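Local coordinates for DNA replication licensing factor MCM related protein (Thermoplasma acidophilum, PDB 4ME3) that is the N-terminal part of an archaeal MCM protein that probably binds single-stranded DNA and unwinds DNA at the replication fork as an ATP-driven helicase, at residues W21-R26 with E55-Q60; G29-I34 with Q82-D87; F93-L98 with K139-A144. All blocks are in the same frame, centred on the assembly; numbering follows the deposited sequence.

Contact 1: residues W21-R26 with E55-Q60; sequences WRDFFR and EDYNWQ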
loop_
_atom_site.group_PDB
_atom_site.type_symbol
_atom_site.label_atom_id
_atom_site.label_comp_id
_atom_site.label_asym_id
_atom_site.label_seq_id
_atom_site.Cartn_x
_atom_site.Cartn_y
_atom_site.Cartn_z
ATOM N N TRP A 21 -8.095 -15.993 1.704
ATOM C CA TRP A 21 -6.703 -15.788 2.102
ATOM C C TRP A 21 -6.297 -16.770 3.193
ATOM O O TRP A 21 -5.205 -17.334 3.156
ATOM C CB TRP A 21 -6.478 -14.364 2.613
ATOM C CG TRP A 21 -6.244 -13.350 1.537
ATOM C CD1 TRP A 21 -7.051 -12.295 1.217
ATOM C CD2 TRP A 21 -5.129 -13.287 0.640
ATOM N NE1 TRP A 21 -6.507 -11.583 0.177
ATOM C CE2 TRP A 21 -5.326 -12.170 -0.195
ATOM C CE3 TRP A 21 -3.985 -14.066 0.463
ATOM C CZ2 TRP A 21 -4.418 -11.809 -1.188
ATOM C CZ3 TRP A 21 -3.085 -13.710 -0.525
ATOM C CH2 TRP A 21 -3.306 -12.592 -1.337
ATOM N N ARG A 22 -7.169 -16.956 4.178
ATOM C CA ARG A 22 -6.863 -17.839 5.302
ATOM C C ARG A 22 -6.492 -19.242 4.829
ATOM O O ARG A 22 -5.480 -19.801 5.252
ATOM C CB ARG A 22 -8.047 -17.917 6.269
ATOM C CG ARG A 22 -8.234 -16.671 7.113
ATOM C CD ARG A 22 -9.188 -16.912 8.271
ATOM N NE ARG A 22 -9.542 -15.666 8.941
ATOM C CZ ARG A 22 -10.551 -14.879 8.583
ATOM N NH1 ARG A 22 -11.328 -15.203 7.557
ATOM N NH2 ARG A 22 -10.791 -13.762 9.254
ATOM N N ASP A 23 -7.313 -19.809 3.955
ATOM C CA ASP A 23 -7.049 -21.144 3.436
ATOM C C ASP A 23 -5.785 -21.154 2.587
ATOM O O ASP A 23 -5.009 -22.108 2.625
ATOM C CB ASP A 23 -8.231 -21.636 2.604
ATOM C CG ASP A 23 -9.349 -22.198 3.447
ATOM O OD1 ASP A 23 -9.119 -22.474 4.641
ATOM O OD2 ASP A 23 -10.458 -22.369 2.897
ATOM N N PHE A 24 -5.576 -20.088 1.820
ATOM C CA PHE A 24 -4.414 -20.014 0.943
ATOM C C PHE A 24 -3.101 -20.062 1.723
ATOM O O PHE A 24 -2.201 -20.840 1.398
ATOM C CB PHE A 24 -4.447 -18.743 0.090
ATOM C CG PHE A 24 -3.177 -18.509 -0.664
ATOM C CD1 PHE A 24 -2.894 -19.240 -1.808
ATOM C CD2 PHE A 24 -2.249 -17.587 -0.216
ATOM C CE1 PHE A 24 -1.715 -19.041 -2.497
ATOM C CE2 PHE A 24 -1.067 -17.388 -0.897
ATOM C CZ PHE A 24 -0.800 -18.114 -2.041
ATOM N N PHE A 25 -2.991 -19.222 2.747
ATOM C CA PHE A 25 -1.756 -19.127 3.513
ATOM C C PHE A 25 -1.387 -20.493 4.077
ATOM O O PHE A 25 -0.222 -20.890 4.057
ATOM C CB PHE A 25 -1.898 -18.120 4.656
ATOM C CG PHE A 25 -1.943 -16.682 4.212
ATOM C CD1 PHE A 25 -1.103 -16.214 3.211
ATOM C CD2 PHE A 25 -2.820 -15.794 4.810
ATOM C CE1 PHE A 25 -1.148 -14.892 2.814
ATOM C CE2 PHE A 25 -2.870 -14.471 4.415
ATOM C CZ PHE A 25 -2.028 -14.021 3.417
ATOM N N ARG A 26 -2.389 -21.214 4.571
ATOM C CA ARG A 26 -2.162 -22.534 5.152
ATOM C C ARG A 26 -1.820 -23.567 4.084
ATOM O O ARG A 26 -0.796 -24.249 4.170
ATOM C CB ARG A 26 -3.396 -22.995 5.929
ATOM C CG ARG A 26 -3.169 -24.280 6.707
ATOM C CD ARG A 26 -4.449 -24.817 7.334
ATOM N NE ARG A 26 -5.629 -24.024 6.995
ATOM C CZ ARG A 26 -6.053 -22.966 7.682
ATOM N NH1 ARG A 26 -5.395 -22.543 8.755
ATOM N NH2 ARG A 26 -7.143 -22.320 7.290
ATOM N N GLU A 55 -2.620 -18.477 -8.443
ATOM C CA GLU A 55 -3.283 -19.037 -9.623
ATOM C C GLU A 55 -3.606 -20.518 -9.433
ATOM O O GLU A 55 -4.690 -20.980 -9.796
ATOM C CB GLU A 55 -2.406 -18.863 -10.865
ATOM C CG GLU A 55 -2.943 -17.848 -11.860
ATOM C CD GLU A 55 -2.035 -17.671 -13.062
ATOM O OE1 GLU A 55 -0.860 -18.092 -12.991
ATOM O OE2 GLU A 55 -2.498 -17.111 -14.077
ATOM N N ASP A 56 -2.657 -21.254 -8.867
ATOM C CA ASP A 56 -2.825 -22.684 -8.625
ATOM C C ASP A 56 -3.940 -22.939 -7.614
ATOM O O ASP A 56 -4.646 -23.947 -7.683
ATOM C CB ASP A 56 -1.516 -23.279 -8.108
ATOM C CG ASP A 56 -1.492 -24.786 -8.191
ATOM O OD1 ASP A 56 -1.416 -25.311 -9.323
ATOM O OD2 ASP A 56 -1.536 -25.444 -7.129
ATOM N N TYR A 57 -4.083 -22.010 -6.677
ATOM C CA TYR A 57 -5.059 -22.110 -5.600
ATOM C C TYR A 57 -6.483 -21.930 -6.110
ATOM O O TYR A 57 -7.354 -22.768 -5.879
ATOM C CB TYR A 57 -4.731 -21.052 -4.543
ATOM C CG TYR A 57 -5.785 -20.834 -3.486
ATOM C CD1 TYR A 57 -6.263 -21.889 -2.720
ATOM C CD2 TYR A 57 -6.280 -19.562 -3.232
ATOM C CE1 TYR A 57 -7.213 -21.684 -1.746
ATOM C CE2 TYR A 57 -7.231 -19.348 -2.259
ATOM C CZ TYR A 57 -7.694 -20.414 -1.519
ATOM O OH TYR A 57 -8.637 -20.210 -0.541
ATOM N N ASN A 58 -6.711 -20.829 -6.813
ATOM C CA ASN A 58 -8.036 -20.481 -7.308
ATOM C C ASN A 58 -7.848 -19.383 -8.339
ATOM O O ASN A 58 -7.525 -18.255 -7.983
ATOM C CB ASN A 58 -8.910 -19.998 -6.151
ATOM C CG ASN A 58 -10.311 -19.606 -6.584
ATOM O OD1 ASN A 58 -10.506 -18.974 -7.624
ATOM N ND2 ASN A 58 -11.296 -19.966 -5.772
ATOM N N TRP A 59 -8.018 -19.697 -9.618
ATOM C CA TRP A 59 -7.646 -18.729 -10.645
ATOM C C TRP A 59 -8.619 -17.551 -10.704
ATOM O O TRP A 59 -8.250 -16.466 -11.152
ATOM C CB TRP A 59 -7.454 -19.393 -12.015
ATOM C CG TRP A 59 -8.705 -19.805 -12.711
ATOM C CD1 TRP A 59 -9.342 -21.009 -12.612
ATOM C CD2 TRP A 59 -9.465 -19.024 -13.641
ATOM N NE1 TRP A 59 -10.456 -21.021 -13.417
ATOM C CE2 TRP A 59 -10.553 -19.814 -14.060
ATOM C CE3 TRP A 59 -9.333 -17.731 -14.157
ATOM C CZ2 TRP A 59 -11.507 -19.353 -14.968
ATOM C CZ3 TRP A 59 -10.280 -17.275 -15.060
ATOM C CH2 TRP A 59 -11.351 -18.085 -15.455
ATOM N N GLN A 60 -9.843 -17.753 -10.224
ATOM C CA GLN A 60 -10.802 -16.657 -10.092
ATOM C C GLN A 60 -10.332 -15.668 -9.030
ATOM O O GLN A 60 -10.390 -14.453 -9.219
ATOM C CB GLN A 60 -12.186 -17.182 -9.705
ATOM C CG GLN A 60 -13.248 -17.004 -10.781
ATOM C CD GLN A 60 -12.986 -17.843 -12.019
ATOM O OE1 GLN A 60 -13.101 -17.358 -13.146
ATOM N NE2 GLN A 60 -12.650 -19.112 -11.816
HETATM O O HOH W 1 -10.878 -21.493 0.523
#
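Tyr57 reaches from the end of helix 51-57 onto the flank of helix 14-27, where Phe24 and Asp23 receive it. Its CG stands anti to the backbone N (chi1 169°), which turns the ring toward helix 14-27, over Phe24 CB. At the root of the side chain, Tyr57 CB lies 3.8 Å from Phe24 CD1. One step further the same Phe24 carbon, CD1, lies 3.7 Å from Tyr57 CD2. Farther out, Tyr57 CE2 passes over to Phe24 CB, which sits above one face of the tyrosine as a CH-pi contact, 3.9 Å from the ring centroid. Asn58 CB covers the opposite face near its rim. The two aromatic planes are inclined at 54°, an oblique pairing.

At the tip, the hydroxyl OH comes within 3.5 Å of Asp23 CB, and a water bridges the two polar groups: it lies 2.8 Å from Tyr57 OH and donates to Asp23 OD2 at 2.6 Å. The other carboxylate oxygen, Asp23 OD1, forms a salt bridge with Arg26, through a weak hydrogen bond from NH2. Phe24 is buried, also packing on Val49 and Leu54, whereas Asp23 is exposed. This is a helix-helix contact, aromatic at its base and water-bridged at its rim, between helices 14-27 and 51-57 in the helical part of the MCM N-terminal domain.

Contact 2: residues G29-I34 with Q82-D87; sequences GYSDEI and QDYLLD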
loop_
_atom_site.group_PDB
_atom_site.type_symbol
_atom_site.label_atom_id
_atom_site.label_comp_id
_atom_site.label_asym_id
_atom_site.label_seq_id
_atom_site.Cartn_x
_atom_site.Cartn_y
_atom_site.Cartn_z
ATOM N N GLY A 29 1.654 -23.218 2.440
ATOM C CA GLY A 29 2.804 -23.300 3.322
ATOM C C GLY A 29 3.406 -21.971 3.728
ATOM O O GLY A 29 4.592 -21.899 4.053
ATOM N N TYR A 30 2.598 -20.917 3.721
ATOM C CA TYR A 30 3.086 -19.590 4.081
ATOM C C TYR A 30 3.120 -19.383 5.595
ATOM O O TYR A 30 3.796 -18.486 6.089
ATOM C CB TYR A 30 2.239 -18.508 3.408
ATOM C CG TYR A 30 2.563 -18.328 1.940
ATOM C CD1 TYR A 30 3.602 -17.499 1.536
ATOM C CD2 TYR A 30 1.846 -19.001 0.960
ATOM C CE1 TYR A 30 3.913 -17.342 0.200
ATOM C CE2 TYR A 30 2.149 -18.847 -0.383
ATOM C CZ TYR A 30 3.180 -18.017 -0.756
ATOM O OH TYR A 30 3.482 -17.872 -2.092
ATOM N N SER A 31 2.403 -20.225 6.333
ATOM C CA SER A 31 2.303 -20.073 7.782
ATOM C C SER A 31 3.667 -20.044 8.464
ATOM O O SER A 31 3.885 -19.252 9.382
ATOM C CB SER A 31 1.448 -21.194 8.375
ATOM O OG SER A 31 0.133 -21.158 7.849
ATOM N N ASP A 32 4.583 -20.904 8.024
ATOM C CA ASP A 32 5.911 -20.962 8.623
ATOM C C ASP A 32 6.674 -19.658 8.417
ATOM O O ASP A 32 7.318 -19.159 9.339
ATOM C CB ASP A 32 6.720 -22.135 8.064
ATOM C CG ASP A 32 6.453 -23.435 8.804
ATOM O OD1 ASP A 32 5.765 -23.402 9.847
ATOM O OD2 ASP A 32 6.945 -24.489 8.351
ATOM N N GLU A 33 6.605 -19.107 7.209
ATOM C CA GLU A 33 7.281 -17.847 6.926
ATOM C C GLU A 33 6.671 -16.724 7.752
ATOM O O GLU A 33 7.388 -15.885 8.301
ATOM C CB GLU A 33 7.200 -17.502 5.440
ATOM C CG GLU A 33 7.915 -16.207 5.084
ATOM C CD GLU A 33 8.077 -16.016 3.590
ATOM O OE1 GLU A 33 7.404 -16.732 2.817
ATOM O OE2 GLU A 33 8.883 -15.151 3.187
ATOM N N ILE A 34 5.345 -16.714 7.841
ATOM C CA ILE A 34 4.647 -15.681 8.595
ATOM C C ILE A 34 5.044 -15.732 10.066
ATOM O O ILE A 34 5.247 -14.697 10.698
ATOM C CB ILE A 34 3.120 -15.815 8.461
ATOM C CG1 ILE A 34 2.701 -15.612 6.999
ATOM C CG2 ILE A 34 2.421 -14.792 9.351
ATOM C CD1 ILE A 34 1.240 -15.910 6.718
ATOM N N GLN A 82 -4.566 -10.118 12.148
ATOM C CA GLN A 82 -5.533 -10.634 13.115
ATOM C C GLN A 82 -5.262 -12.081 13.524
ATOM O O GLN A 82 -5.377 -12.430 14.698
ATOM C CB GLN A 82 -6.953 -10.522 12.552
ATOM C CG GLN A 82 -7.419 -9.091 12.335
ATOM C CD GLN A 82 -8.831 -9.014 11.781
ATOM O OE1 GLN A 82 -9.370 -9.999 11.276
ATOM N NE2 GLN A 82 -9.439 -7.837 11.877
ATOM N N ASP A 83 -4.907 -12.921 12.558
ATOM C CA ASP A 83 -4.774 -14.355 12.807
ATOM C C ASP A 83 -3.367 -14.774 13.243
ATOM O O ASP A 83 -3.208 -15.749 13.979
ATOM C CB ASP A 83 -5.170 -15.146 11.556
ATOM C CG ASP A 83 -6.650 -15.036 11.234
ATOM O OD1 ASP A 83 -7.366 -14.268 11.913
ATOM O OD2 ASP A 83 -7.097 -15.719 10.288
ATOM N N TYR A 84 -2.351 -14.049 12.788
ATOM C CA TYR A 84 -0.969 -14.458 13.023
ATOM C C TYR A 84 -0.184 -13.544 13.965
ATOM O O TYR A 84 0.557 -14.025 14.818
ATOM C CB TYR A 84 -0.214 -14.559 11.697
ATOM C CG TYR A 84 -0.649 -15.709 10.822
ATOM C CD1 TYR A 84 -1.728 -15.582 9.960
ATOM C CD2 TYR A 84 0.028 -16.922 10.853
ATOM C CE1 TYR A 84 -2.122 -16.625 9.157
ATOM C CE2 TYR A 84 -0.361 -17.975 10.051
ATOM C CZ TYR A 84 -1.436 -17.821 9.205
ATOM O OH TYR A 84 -1.825 -18.869 8.403
ATOM N N LEU A 85 -0.333 -12.233 13.810
ATOM C CA LEU A 85 0.548 -11.292 14.497
ATOM C C LEU A 85 -0.103 -10.606 15.691
ATOM O O LEU A 85 0.522 -9.771 16.344
ATOM C CB LEU A 85 1.033 -10.225 13.512
ATOM C CG LEU A 85 1.818 -10.743 12.306
ATOM C CD1 LEU A 85 2.122 -9.603 11.346
ATOM C CD2 LEU A 85 3.096 -11.422 12.750
ATOM N N LEU A 86 -1.343 -10.976 15.986
ATOM C CA LEU A 86 -2.185 -10.202 16.892
ATOM C C LEU A 86 -1.528 -9.842 18.227
ATOM O O LEU A 86 -1.742 -8.747 18.744
ATOM C CB LEU A 86 -3.502 -10.939 17.142
ATOM C CG LEU A 86 -4.626 -10.113 17.771
ATOM C CD1 LEU A 86 -4.858 -8.816 17.003
ATOM C CD2 LEU A 86 -5.905 -10.931 17.824
ATOM N N ASP A 87 -0.729 -10.746 18.786
ATOM C CA ASP A 87 -0.141 -10.509 20.105
ATOM C C ASP A 87 1.030 -9.524 20.064
ATOM O O ASP A 87 1.577 -9.159 21.105
ATOM C CB ASP A 87 0.294 -11.828 20.753
ATOM C CG ASP A 87 1.254 -12.612 19.890
ATOM O OD1 ASP A 87 0.781 -13.421 19.062
ATOM O OD2 ASP A 87 2.479 -12.424 20.040
#
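Tyr84 holds CG anti to its carbonyl carbon (chi1 -70°), and this lays the ring across helix 31-38; Ile34 has its CG2 methyl anti to the backbone N, with CG1 beside that nitrogen, so that both of its branches meet the tyrosine. CD1 sits over the centre of one ring face, 4.1 Å from the centroid and 9° off the normal, a nearly vertical CH-pi contact. CG2 works nearer the base of the side chain, 3.5 Å from Tyr84 CG. At the far end Ser31 OG approaches the ring edge near its plane and shares a hydrogen bond with Tyr84 OH at 3.1 Å.

The contact joins the C-terminal part of helix 69-84 to the N-terminal part of helix 31-38 within the helical part of the MCM N-terminal domain. That shorter helix follows a Schellman motif, in which Gly29, at positive phi, ends helix 14-27. Phe25 of helix 14-27 touches both Ile34 and Tyr84, while Leu47 of strand 46-50 also packs on Ile34. An alanine in place of Tyr84 would remove the ring and is likely to leave Ser31 OG without this partner and the Ile34 methyls facing a gap. Leu85 adds a looser touch, its CD2 4.4 Å from Ile34 O.

Contact 3: residues F93-L98 with K139-A144; sequences FNIFNL and KLKNAA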
loop_
_atom_site.group_PDB
_atom_site.type_symbol
_atom_site.label_atom_id
_atom_site.label_comp_id
_atom_site.label_asym_id
_atom_site.label_seq_id
_atom_site.Cartn_x
_atom_site.Cartn_y
_atom_site.Cartn_z
ATOM N N PHE A 93 0.888 0.055 16.403
ATOM C CA PHE A 93 1.715 -0.802 15.560
ATOM C C PHE A 93 0.863 -1.850 14.861
ATOM O O PHE A 93 0.720 -2.971 15.349
ATOM C CB PHE A 93 2.804 -1.481 16.394
ATOM C CG PHE A 93 3.711 -0.516 17.099
ATOM C CD1 PHE A 93 4.671 0.189 16.394
ATOM C CD2 PHE A 93 3.597 -0.303 18.465
ATOM C CE1 PHE A 93 5.507 1.085 17.037
ATOM C CE2 PHE A 93 4.430 0.588 19.113
ATOM C CZ PHE A 93 5.386 1.283 18.398
ATOM N N ASN A 94 0.301 -1.475 13.714
ATOM C CA ASN A 94 -0.572 -2.364 12.962
ATOM C C ASN A 94 -0.317 -2.300 11.459
ATOM O O ASN A 94 -1.211 -2.584 10.663
ATOM C CB ASN A 94 -2.038 -2.031 13.247
ATOM C CG ASN A 94 -2.397 -0.604 12.878
ATOM O OD1 ASN A 94 -1.576 0.141 12.337
ATOM N ND2 ASN A 94 -3.632 -0.217 13.163
ATOM N N ILE A 95 0.903 -1.936 11.075
ATOM C CA ILE A 95 1.270 -1.874 9.664
ATOM C C ILE A 95 1.766 -3.227 9.163
ATOM O O ILE A 95 2.586 -3.875 9.810
ATOM C CB ILE A 95 2.377 -0.826 9.419
ATOM C CG1 ILE A 95 1.881 0.568 9.810
ATOM C CG2 ILE A 95 2.811 -0.842 7.964
ATOM C CD1 ILE A 95 2.954 1.641 9.749
ATOM N N PHE A 96 1.265 -3.654 8.008
ATOM C CA PHE A 96 1.821 -4.822 7.336
ATOM C C PHE A 96 1.707 -4.692 5.824
ATOM O O PHE A 96 0.719 -4.170 5.311
ATOM C CB PHE A 96 1.144 -6.111 7.794
ATOM C CG PHE A 96 1.929 -7.339 7.447
ATOM C CD1 PHE A 96 1.748 -7.976 6.233
ATOM C CD2 PHE A 96 2.879 -7.831 8.320
ATOM C CE1 PHE A 96 2.489 -9.095 5.905
ATOM C CE2 PHE A 96 3.624 -8.945 8.000
ATOM C CZ PHE A 96 3.427 -9.581 6.788
ATOM N N ASN A 97 2.728 -5.172 5.122
ATOM C CA ASN A 97 2.750 -5.133 3.668
ATOM C C ASN A 97 2.689 -6.525 3.068
ATOM O O ASN A 97 3.645 -7.296 3.156
ATOM C CB ASN A 97 4.015 -4.450 3.167
ATOM C CG ASN A 97 4.234 -3.097 3.797
ATOM O OD1 ASN A 97 3.326 -2.272 3.854
ATOM N ND2 ASN A 97 5.445 -2.863 4.280
ATOM N N LEU A 98 1.557 -6.836 2.454
ATOM C CA LEU A 98 1.417 -8.044 1.671
ATOM C C LEU A 98 1.717 -7.674 0.228
ATOM O O LEU A 98 1.059 -6.804 -0.343
ATOM C CB LEU A 98 -0.002 -8.600 1.810
ATOM C CG LEU A 98 -0.323 -9.897 1.069
ATOM C CD1 LEU A 98 0.654 -10.991 1.429
ATOM C CD2 LEU A 98 -1.749 -10.327 1.387
ATOM N N LYS A 139 6.095 9.902 5.589
ATOM C CA LYS A 139 4.675 10.149 5.408
ATOM C C LYS A 139 3.915 9.537 6.574
ATOM O O LYS A 139 4.184 8.410 6.983
ATOM C CB LYS A 139 4.182 9.545 4.091
ATOM C CG LYS A 139 2.663 9.446 3.987
ATOM C CD LYS A 139 2.242 8.377 2.993
ATOM C CE LYS A 139 0.881 7.793 3.351
ATOM N NZ LYS A 139 0.592 6.551 2.580
ATOM N N LEU A 140 2.966 10.294 7.106
ATOM C CA LEU A 140 2.124 9.828 8.194
ATOM C C LEU A 140 1.316 8.619 7.729
ATOM O O LEU A 140 0.629 8.686 6.710
ATOM C CB LEU A 140 1.198 10.966 8.622
ATOM C CG LEU A 140 0.377 10.800 9.893
ATOM C CD1 LEU A 140 1.277 10.579 11.092
ATOM C CD2 LEU A 140 -0.492 12.035 10.082
ATOM N N LYS A 141 1.404 7.515 8.468
ATOM C CA LYS A 141 0.733 6.279 8.069
ATOM C C LYS A 141 -0.364 5.903 9.053
ATOM O O LYS A 141 -1.517 5.707 8.666
ATOM C CB LYS A 141 1.739 5.135 7.943
ATOM C CG LYS A 141 1.125 3.824 7.468
ATOM C CD LYS A 141 0.530 3.956 6.072
ATOM C CE LYS A 141 -0.092 2.649 5.603
ATOM N NZ LYS A 141 0.900 1.538 5.531
ATOM N N ASN A 142 -0.004 5.782 10.326
ATOM C CA ASN A 142 -1.002 5.595 11.370
ATOM C C ASN A 142 -0.953 6.791 12.308
ATOM O O ASN A 142 -0.015 6.937 13.092
ATOM C CB ASN A 142 -0.766 4.294 12.136
ATOM C CG ASN A 142 -1.994 3.846 12.904
ATOM O OD1 ASN A 142 -3.114 4.267 12.605
ATOM N ND2 ASN A 142 -1.793 2.990 13.896
ATOM N N ALA A 143 -1.961 7.650 12.208
ATOM C CA ALA A 143 -1.954 8.931 12.910
ATOM C C ALA A 143 -2.642 8.848 14.265
ATOM O O ALA A 143 -3.782 8.399 14.366
ATOM C CB ALA A 143 -2.621 9.989 12.057
ATOM N N ALA A 144 -1.946 9.310 15.300
ATOM C CA ALA A 144 -2.506 9.383 16.644
ATOM C C ALA A 144 -3.238 10.707 16.844
ATOM O O ALA A 144 -2.666 11.771 16.631
ATOM C CB ALA A 144 -1.398 9.243 17.681
HETATM O O HOH W 2 3.596 0.337 4.682
#
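Ile95 and Lys141 make the close part of this contact, where the loop leading into strand 97-101 runs past a bend in strand 123-147. The CD1 methyl of Ile95 lies 3.6 Å from Lys141 CG and also approaches Lys141 CB, so it rests against the first carbons of the lysine rather than its charged end. The aliphatic chain of Lys141 leaves with CG anti to the backbone N, then bends at chi2 (62°) and again at chi4 (-61°). These bends carry it slantwise past the isoleucine, and NZ ends 3.9 Å from Ile95 CG2.

Beyond Ile95 the contact becomes looser and wetter. A water donates to Asn97 OD1 at 2.8 Å and accepts a weak bond from Lys141 NZ at 3.1 Å, linking the two segments where their side chains do not meet directly. On the other flank the side chains of Asn94 and Asn142 cross at about a right angle, though their amide planes are inclined by only 32°. Asn142 ND2 is 3.3 Å from Asn94 OD1, but the angle is too poor for a hydrogen bond. The amide nitrogen is instead spent on the backbone oxygens of Gln91 and Arg92, so it grips the chain just before Phe93.

Lys141 and Asn142 both face Glu191 in a classic beta bulge, and the chain turns a corner at Asn142. The bulge therefore presents an aliphatic arm and an amide to the same passing chain, joining the helical N-terminal region to the OB-fold region. The chemistry implies a junction whose main direct contact is the packing of Ile95 on Lys141, with Asn142 hydrogen-bonded to Gln91 O and Arg92 O beside it and only a water linking the polar ends of Asn97 and Lys141.

How the contacts relate
Contacts 1 and 2 belong to the helical region: helix 14-27 carries one side of contact 1 and packs against contact 2, where Phe24 meets Tyr30 and Arg22 forms a salt bridge with Asp83. Each sets a tyrosine against an apolar side chain, but contact 1 closes with a water and contact 2 with a direct hydroxyl pair. The centre of contact 3 lies about 10 Å from the chain centre, those of contacts 1 and 2 about 21 and 19 Å; it spans the helical and OB regions and packs an isoleucine on a lysine's methylene chain, with amides beside it, instead of rings. Contact 1 is nearest the surface, with Asp23 exposed; contacts 2 and 3 each have two buried residues of four touching, none exposed.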